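PDB 3RMG: octaprenyl-diphosphate synthase from Bacteroides thetaiotaomicron, which probably catalyses the magnesium-dependent, head-to-tail condensation of isopentenyl diphosphate with allylic diphosphates to build prenyl chains. Local coordinates for residues I9-F20 and M49-R60. Sequence-based numbering, arbitrary orientation.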
ATOM      1  N   ILE A   9     -13.529   0.014 -31.475  1.00 42.82           N
ATOM      2  CA  ILE A   9     -13.135  -0.326 -30.116  1.00 42.97           C
ATOM      3  C   ILE A   9     -13.861   0.465 -29.015  1.00 45.20           C
ATOM      4  O   ILE A   9     -14.328  -0.120 -28.039  1.00 42.65           O
ATOM      5  CB  ILE A   9     -11.625  -0.132 -29.916  1.00 45.07           C
ATOM      6  CG1 ILE A   9     -10.823  -1.145 -30.737  1.00 39.73           C
ATOM      7  CG2 ILE A   9     -11.269  -0.233 -28.434  1.00 43.59           C
ATOM      8  CD1 ILE A   9      -9.316  -0.798 -30.786  1.00 39.84           C
ATOM      9  N   LYS A  10     -13.943   1.784 -29.168  1.00 42.81           N
ATOM     10  CA  LYS A  10     -14.428   2.653 -28.090  1.00 41.05           C
ATOM     11  C   LYS A  10     -15.890   3.031 -28.216  1.00 43.90           C
ATOM     12  O   LYS A  10     -16.597   3.133 -27.214  1.00 47.05           O
ATOM     13  CB  LYS A  10     -13.621   3.960 -28.035  1.00 46.93           C
ATOM     14  CG  LYS A  10     -12.109   3.810 -28.068  1.00 38.41           C
ATOM     15  CD  LYS A  10     -11.427   5.016 -27.411  1.00 58.80           C
ATOM     16  CE  LYS A  10      -9.917   5.015 -27.671  1.00 64.39           C
ATOM     17  NZ  LYS A  10      -9.173   5.949 -26.772  1.00 72.33           N
ATOM     18  N   THR A  11     -16.346   3.261 -29.441  1.00 44.38           N
ATOM     19  CA  THR A  11     -17.710   3.741 -29.634  1.00 46.45           C
ATOM     20  C   THR A  11     -18.730   2.974 -28.785  1.00 44.10           C
ATOM     21  O   THR A  11     -19.539   3.583 -28.096  1.00 39.35           O
ATOM     22  CB  THR A  11     -18.139   3.714 -31.121  1.00 51.48           C
ATOM     23  OG1 THR A  11     -17.223   4.495 -31.911  1.00 48.37           O
ATOM     24  CG2 THR A  11     -19.540   4.293 -31.253  1.00 45.22           C
ATOM     25  N   PRO A  12     -18.668   1.628 -28.812  1.00 44.13           N
ATOM     26  CA  PRO A  12     -19.661   0.799 -28.119  1.00 39.98           C
ATOM     27  C   PRO A  12     -19.607   0.969 -26.611  1.00 41.83           C
ATOM     28  O   PRO A  12     -20.544   0.570 -25.910  1.00 39.59           O
ATOM     29  CB  PRO A  12     -19.276  -0.635 -28.510  1.00 35.20           C
ATOM     30  CG  PRO A  12     -18.340  -0.496 -29.688  1.00 41.02           C
ATOM     31  CD  PRO A  12     -17.632   0.815 -29.469  1.00 37.60           C
ATOM     32  N   ILE A  13     -18.530   1.576 -26.118  1.00 44.68           N
ATOM     33  CA  ILE A  13     -18.354   1.759 -24.673  1.00 49.90           C
ATOM     34  C   ILE A  13     -18.103   3.222 -24.323  1.00 49.94           C
ATOM     35  O   ILE A  13     -17.675   3.557 -23.213  1.00 46.33           O
ATOM     36  CB  ILE A  13     -17.218   0.872 -24.117  1.00 43.07           C
ATOM     37  CG1 ILE A  13     -15.970   1.003 -24.984  1.00 43.63           C
ATOM     38  CG2 ILE A  13     -17.645  -0.558 -24.116  1.00 46.43           C
ATOM     39  CD1 ILE A  13     -14.698   0.577 -24.278  1.00 48.23           C
ATOM     40  N   GLU A  14     -18.404   4.081 -25.285  1.00 51.45           N
ATOM     41  CA  GLU A  14     -18.197   5.515 -25.180  1.00 50.86           C
ATOM     42  C   GLU A  14     -18.699   6.127 -23.860  1.00 46.78           C
ATOM     43  O   GLU A  14     -17.987   6.904 -23.217  1.00 46.30           O
ATOM     44  CB  GLU A  14     -18.900   6.184 -26.364  1.00 57.75           C
ATOM     45  CG  GLU A  14     -18.312   7.519 -26.835  1.00 68.48           C
ATOM     46  CD  GLU A  14     -19.187   8.187 -27.906  1.00 81.09           C
ATOM     47  OE1 GLU A  14     -19.678   7.480 -28.817  1.00 74.28           O
ATOM     48  OE2 GLU A  14     -19.397   9.418 -27.828  1.00 84.86           O
ATOM     49  N   ALA A  15     -19.929   5.801 -23.477  1.00 39.74           N
ATOM     50  CA  ALA A  15     -20.567   6.416 -22.313  1.00 45.13           C
ATOM     51  C   ALA A  15     -19.949   5.916 -21.020  1.00 49.33           C
ATOM     52  O   ALA A  15     -19.708   6.693 -20.090  1.00 52.96           O
ATOM     53  CB  ALA A  15     -22.108   6.171 -22.313  1.00 33.87           C
ATOM     54  N   GLU A  16     -19.691   4.610 -20.962  1.00 53.66           N
ATOM     55  CA  GLU A  16     -19.097   4.014 -19.767  1.00 50.70           C
ATOM     56  C   GLU A  16     -17.618   4.381 -19.641  1.00 46.45           C
ATOM     57  O   GLU A  16     -17.090   4.478 -18.537  1.00 45.79           O
ATOM     58  CB  GLU A  16     -19.340   2.502 -19.699  1.00 49.61           C
ATOM     59  CG  GLU A  16     -19.329   1.806 -21.025  1.00 56.58           C
ATOM     60  CD  GLU A  16     -20.671   1.860 -21.745  1.00 56.89           C
ATOM     61  OE1 GLU A  16     -21.611   1.107 -21.368  1.00 41.88           O
ATOM     62  OE2 GLU A  16     -20.765   2.639 -22.717  1.00 54.34           O
ATOM     63  N   LEU A  17     -16.966   4.632 -20.768  1.00 45.95           N
ATOM     64  CA  LEU A  17     -15.635   5.211 -20.743  1.00 50.50           C
ATOM     65  C   LEU A  17     -15.616   6.578 -20.068  1.00 52.86           C
ATOM     66  O   LEU A  17     -14.648   6.939 -19.393  1.00 53.21           O
ATOM     67  CB  LEU A  17     -15.076   5.350 -22.147  1.00 46.14           C
ATOM     68  CG  LEU A  17     -14.098   4.254 -22.543  1.00 57.56           C
ATOM     69  CD1 LEU A  17     -13.658   4.456 -23.978  1.00 54.16           C
ATOM     70  CD2 LEU A  17     -12.902   4.229 -21.587  1.00 50.33           C
ATOM     71  N   GLU A  18     -16.677   7.349 -20.259  1.00 51.26           N
ATOM     72  CA  GLU A  18     -16.729   8.665 -19.656  1.00 52.11           C
ATOM     73  C   GLU A  18     -16.976   8.498 -18.175  1.00 52.29           C
ATOM     74  O   GLU A  18     -16.379   9.193 -17.354  1.00 49.14           O
ATOM     75  CB  GLU A  18     -17.823   9.526 -20.298  1.00 54.26           C
ATOM     76  CG  GLU A  18     -17.406  10.140 -21.638  1.00 66.33           C
ATOM     77  CD  GLU A  18     -18.573  10.740 -22.409  1.00 77.96           C
ATOM     78  OE1 GLU A  18     -18.436  10.924 -23.639  1.00 85.30           O
ATOM     79  OE2 GLU A  18     -19.627  11.021 -21.793  1.00 73.03           O
ATOM     80  N   ASP A  19     -17.860   7.567 -17.832  1.00 51.53           N
ATOM     81  CA  ASP A  19     -18.158   7.311 -16.434  1.00 48.55           C
ATOM     82  C   ASP A  19     -16.910   6.810 -15.716  1.00 54.17           C
ATOM     83  O   ASP A  19     -16.687   7.131 -14.558  1.00 55.79           O
ATOM     84  CB  ASP A  19     -19.281   6.291 -16.306  1.00 49.67           C
ATOM     85  CG  ASP A  19     -20.591   6.809 -16.858  1.00 55.97           C
ATOM     86  OD1 ASP A  19     -20.655   8.017 -17.147  1.00 55.72           O
ATOM     87  OD2 ASP A  19     -21.551   6.018 -16.997  1.00 60.48           O
ATOM     88  N   PHE A  20     -16.095   6.017 -16.400  1.00 50.63           N
ATOM     89  CA  PHE A  20     -14.899   5.520 -15.759  1.00 53.64           C
ATOM     90  C   PHE A  20     -13.890   6.633 -15.519  1.00 56.34           C
ATOM     91  O   PHE A  20     -13.167   6.618 -14.518  1.00 50.54           O
ATOM     92  CB  PHE A  20     -14.197   4.457 -16.590  1.00 48.82           C
ATOM     93  CG  PHE A  20     -12.749   4.347 -16.262  1.00 37.46           C
ATOM     94  CD1 PHE A  20     -12.323   3.532 -15.215  1.00 39.98           C
ATOM     95  CD2 PHE A  20     -11.813   5.114 -16.940  1.00 45.65           C
ATOM     96  CE1 PHE A  20     -10.973   3.446 -14.882  1.00 38.49           C
ATOM     97  CE2 PHE A  20     -10.457   5.046 -16.617  1.00 40.66           C
ATOM     98  CZ  PHE A  20     -10.034   4.212 -15.584  1.00 43.46           C
ATOM     99  N   MET A  49      -6.173   4.343 -22.310  1.00 86.43           N
ATOM    100  CA  MET A  49      -6.644   3.521 -21.205  1.00 79.82           C
ATOM    101  C   MET A  49      -6.779   2.073 -21.637  1.00 71.48           C
ATOM    102  O   MET A  49      -7.878   1.530 -21.672  1.00 73.37           O
ATOM    103  CB  MET A  49      -7.992   4.041 -20.710  1.00 82.69           C
ATOM    104  CG  MET A  49      -7.931   5.439 -20.122  1.00 87.70           C
ATOM    105  SD  MET A  49      -9.299   6.459 -20.691  1.00 95.82           S
ATOM    106  CE  MET A  49      -8.997   6.473 -22.465  1.00 89.54           C
ATOM    107  N   MET A  50      -5.652   1.453 -21.956  1.00 60.13           N
ATOM    108  CA  MET A  50      -5.637   0.101 -22.472  1.00 56.25           C
ATOM    109  C   MET A  50      -6.380  -0.889 -21.564  1.00 54.29           C
ATOM    110  O   MET A  50      -7.156  -1.726 -22.041  1.00 49.27           O
ATOM    111  CB  MET A  50      -4.197  -0.351 -22.690  1.00 60.30           C
ATOM    112  CG  MET A  50      -3.945  -0.929 -24.074  1.00 77.79           C
ATOM    113  SD  MET A  50      -4.353   0.264 -25.373  1.00 94.78           S
ATOM    114  CE  MET A  50      -3.281   1.631 -24.920  1.00 93.32           C
ATOM    115  N   ARG A  51      -6.163  -0.786 -20.256  1.00 49.37           N
ATOM    116  CA  ARG A  51      -6.774  -1.730 -19.318  1.00 48.17           C
ATOM    117  C   ARG A  51      -8.243  -1.423 -19.009  1.00 44.37           C
ATOM    118  O   ARG A  51      -9.065  -2.328 -18.991  1.00 49.11           O
ATOM    119  CB  ARG A  51      -5.950  -1.848 -18.027  1.00 47.01           C
ATOM    120  CG  ARG A  51      -4.603  -2.519 -18.216  1.00 49.28           C
ATOM    121  CD  ARG A  51      -3.654  -2.235 -17.035  1.00 46.65           C
ATOM    122  NE  ARG A  51      -2.291  -2.605 -17.381  1.00 69.86           N
ATOM    123  CZ  ARG A  51      -1.356  -1.750 -17.785  1.00 72.27           C
ATOM    124  NH1 ARG A  51      -1.623  -0.454 -17.860  1.00 69.06           N
ATOM    125  NH2 ARG A  51      -0.143  -2.195 -18.088  1.00 78.84           N
ATOM    126  N   PRO A  52      -8.573  -0.150 -18.740  1.00 43.98           N
ATOM    127  CA  PRO A  52      -9.982   0.210 -18.568  1.00 43.85           C
ATOM    128  C   PRO A  52     -10.837  -0.168 -19.772  1.00 38.55           C
ATOM    129  O   PRO A  52     -11.956  -0.653 -19.601  1.00 44.94           O
ATOM    130  CB  PRO A  52      -9.929   1.725 -18.376  1.00 44.23           C
ATOM    131  CG  PRO A  52      -8.630   1.927 -17.678  1.00 42.73           C
ATOM    132  CD  PRO A  52      -7.689   0.971 -18.386  1.00 45.88           C
ATOM    133  N   ILE A  53     -10.323   0.021 -20.981  1.00 37.94           N
ATOM    134  CA  ILE A  53     -11.083  -0.407 -22.158  1.00 41.20           C
ATOM    135  C   ILE A  53     -11.324  -1.923 -22.130  1.00 41.43           C
ATOM    136  O   ILE A  53     -12.407  -2.397 -22.463  1.00 43.99           O
ATOM    137  CB  ILE A  53     -10.413   0.020 -23.470  1.00 38.60           C
ATOM    138  CG1 ILE A  53     -10.628   1.518 -23.713  1.00 42.57           C
ATOM    139  CG2 ILE A  53     -10.972  -0.766 -24.621  1.00 41.10           C
ATOM    140  CD1 ILE A  53      -9.648   2.121 -24.715  1.00 41.74           C
ATOM    141  N   LEU A  54     -10.321  -2.686 -21.714  1.00 38.03           N
ATOM    142  CA  LEU A  54     -10.498  -4.124 -21.578  1.00 37.90           C
ATOM    143  C   LEU A  54     -11.602  -4.470 -20.557  1.00 41.12           C
ATOM    144  O   LEU A  54     -12.440  -5.333 -20.806  1.00 33.73           O
ATOM    145  CB  LEU A  54      -9.187  -4.793 -21.171  1.00 35.95           C
ATOM    146  CG  LEU A  54      -9.186  -6.315 -21.186  1.00 37.40           C
ATOM    147  CD1 LEU A  54      -9.621  -6.792 -22.564  1.00 39.84           C
ATOM    148  CD2 LEU A  54      -7.815  -6.878 -20.822  1.00 36.76           C
ATOM    149  N   VAL A  55     -11.585  -3.818 -19.399  1.00 37.61           N
ATOM    150  CA  VAL A  55     -12.568  -4.115 -18.369  1.00 38.41           C
ATOM    151  C   VAL A  55     -13.978  -3.894 -18.915  1.00 40.08           C
ATOM    152  O   VAL A  55     -14.861  -4.728 -18.729  1.00 38.57           O
ATOM    153  CB  VAL A  55     -12.377  -3.223 -17.120  1.00 39.91           C
ATOM    154  CG1 VAL A  55     -13.525  -3.465 -16.123  1.00 33.86           C
ATOM    155  CG2 VAL A  55     -11.002  -3.472 -16.470  1.00 36.82           C
ATOM    156  N   LEU A  56     -14.174  -2.765 -19.596  1.00 36.18           N
ATOM    157  CA  LEU A  56     -15.478  -2.413 -20.134  1.00 38.27           C
ATOM    158  C   LEU A  56     -15.908  -3.382 -21.223  1.00 41.98           C
ATOM    159  O   LEU A  56     -17.037  -3.892 -21.185  1.00 42.67           O
ATOM    160  CB  LEU A  56     -15.500  -0.960 -20.634  1.00 36.68           C
ATOM    161  CG  LEU A  56     -15.075   0.046 -19.555  1.00 41.75           C
ATOM    162  CD1 LEU A  56     -15.035   1.452 -20.078  1.00 33.51           C
ATOM    163  CD2 LEU A  56     -15.994  -0.045 -18.347  1.00 35.26           C
ATOM    164  N   LEU A  57     -15.028  -3.655 -22.189  1.00 33.87           N
ATOM    165  CA  LEU A  57     -15.415  -4.578 -23.264  1.00 34.47           C
ATOM    166  C   LEU A  57     -15.789  -5.961 -22.725  1.00 35.22           C
ATOM    167  O   LEU A  57     -16.819  -6.517 -23.117  1.00 33.83           O
ATOM    168  CB  LEU A  57     -14.353  -4.679 -24.364  1.00 30.03           C
ATOM    169  CG  LEU A  57     -14.074  -3.440 -25.226  1.00 31.78           C
ATOM    170  CD1 LEU A  57     -12.876  -3.650 -26.080  1.00 31.61           C
ATOM    171  CD2 LEU A  57     -15.264  -3.054 -26.092  1.00 38.19           C
ATOM    172  N   VAL A  58     -14.973  -6.521 -21.828  1.00 38.82           N
ATOM    173  CA  VAL A  58     -15.255  -7.873 -21.290  1.00 31.89           C
ATOM    174  C   VAL A  58     -16.605  -7.924 -20.580  1.00 31.91           C
ATOM    175  O   VAL A  58     -17.353  -8.880 -20.729  1.00 40.09           O
ATOM    176  CB  VAL A  58     -14.136  -8.369 -20.314  1.00 34.64           C
ATOM    177  CG1 VAL A  58     -14.609  -9.586 -19.477  1.00 31.80           C
ATOM    178  CG2 VAL A  58     -12.917  -8.725 -21.080  1.00 30.58           C
ATOM    179  N   ALA A  59     -16.911  -6.900 -19.796  1.00 30.93           N
ATOM    180  CA  ALA A  59     -18.189  -6.872 -19.081  1.00 41.01           C
ATOM    181  C   ALA A  59     -19.342  -6.849 -20.075  1.00 39.65           C
ATOM    182  O   ALA A  59     -20.361  -7.537 -19.895  1.00 32.15           O
ATOM    183  CB  ALA A  59     -18.266  -5.675 -18.123  1.00 36.26           C
ATOM    184  N   ARG A  60     -19.162  -6.080 -21.145  1.00 36.36           N
ATOM    185  CA  ARG A  60     -20.187  -5.965 -22.176  1.00 35.10           C
ATOM    186  C   ARG A  60     -20.376  -7.269 -22.959  1.00 41.84           C
ATOM    187  O   ARG A  60     -21.407  -7.463 -23.607  1.00 46.15           O
ATOM    188  CB  ARG A  60     -19.916  -4.774 -23.103  1.00 31.35           C
ATOM    189  CG  ARG A  60     -20.247  -3.407 -22.458  1.00 31.57           C
ATOM    190  CD  ARG A  60     -21.754  -3.157 -22.312  1.00 41.13           C
ATOM    191  NE  ARG A  60     -22.409  -3.192 -23.616  1.00 45.48           N
ATOM    192  CZ  ARG A  60     -22.416  -2.169 -24.469  1.00 62.41           C
ATOM    193  NH1 ARG A  60     -21.821  -1.022 -24.148  1.00 59.39           N
ATOM    194  NH2 ARG A  60     -23.022  -2.289 -25.646  1.00 67.64           N
TER
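Ile13 drives its branched side chain against Ile53, Leu56 and Leu57 from the N-cap position of helix 14-23, where the chain turns from helix 5-10. Ile13 CG1 sits between the backbone N and the carbonyl carbon (chi1 48°), which carries Ile13 CD1 to 4.0 Å from Leu56 CB while Ile13 CG2 meets Leu57 CD2. One turn on, Leu17 CD2 lies against Leu56 CD1 at 3.8 Å. Farther along, the Phe20 ring takes Pro52 over one face, a CH-pi contact with Pro52 CB 3.8 Å from the ring centroid. Helix 309-323 backs this packing, touching Ile9, Ile53 and Leu57.

One margin is looser: Lys10 merely rests its CE on Ile53 CD1, and Met49 is poorly ordered. The other is polar and partly exposed. There Arg60, bent at chi2 and chi3, curls back so that Arg60 NH1 donates to Pro12 O at 2.7 Å, the bond distinctly bent (135°). A long salt bridge, 3.5 Å, joins Arg60 NH1 to Glu16 OE1. With an alanine in place of Arg60, the Pro12 carbonyl and the Glu16 carboxylate would probably both lose this partner. Apolar packing thus mainly holds the N-terminal arm on the all-helical prenyltransferase fold, Arg60 adding a backbone-carbonyl bond and a long salt bridge.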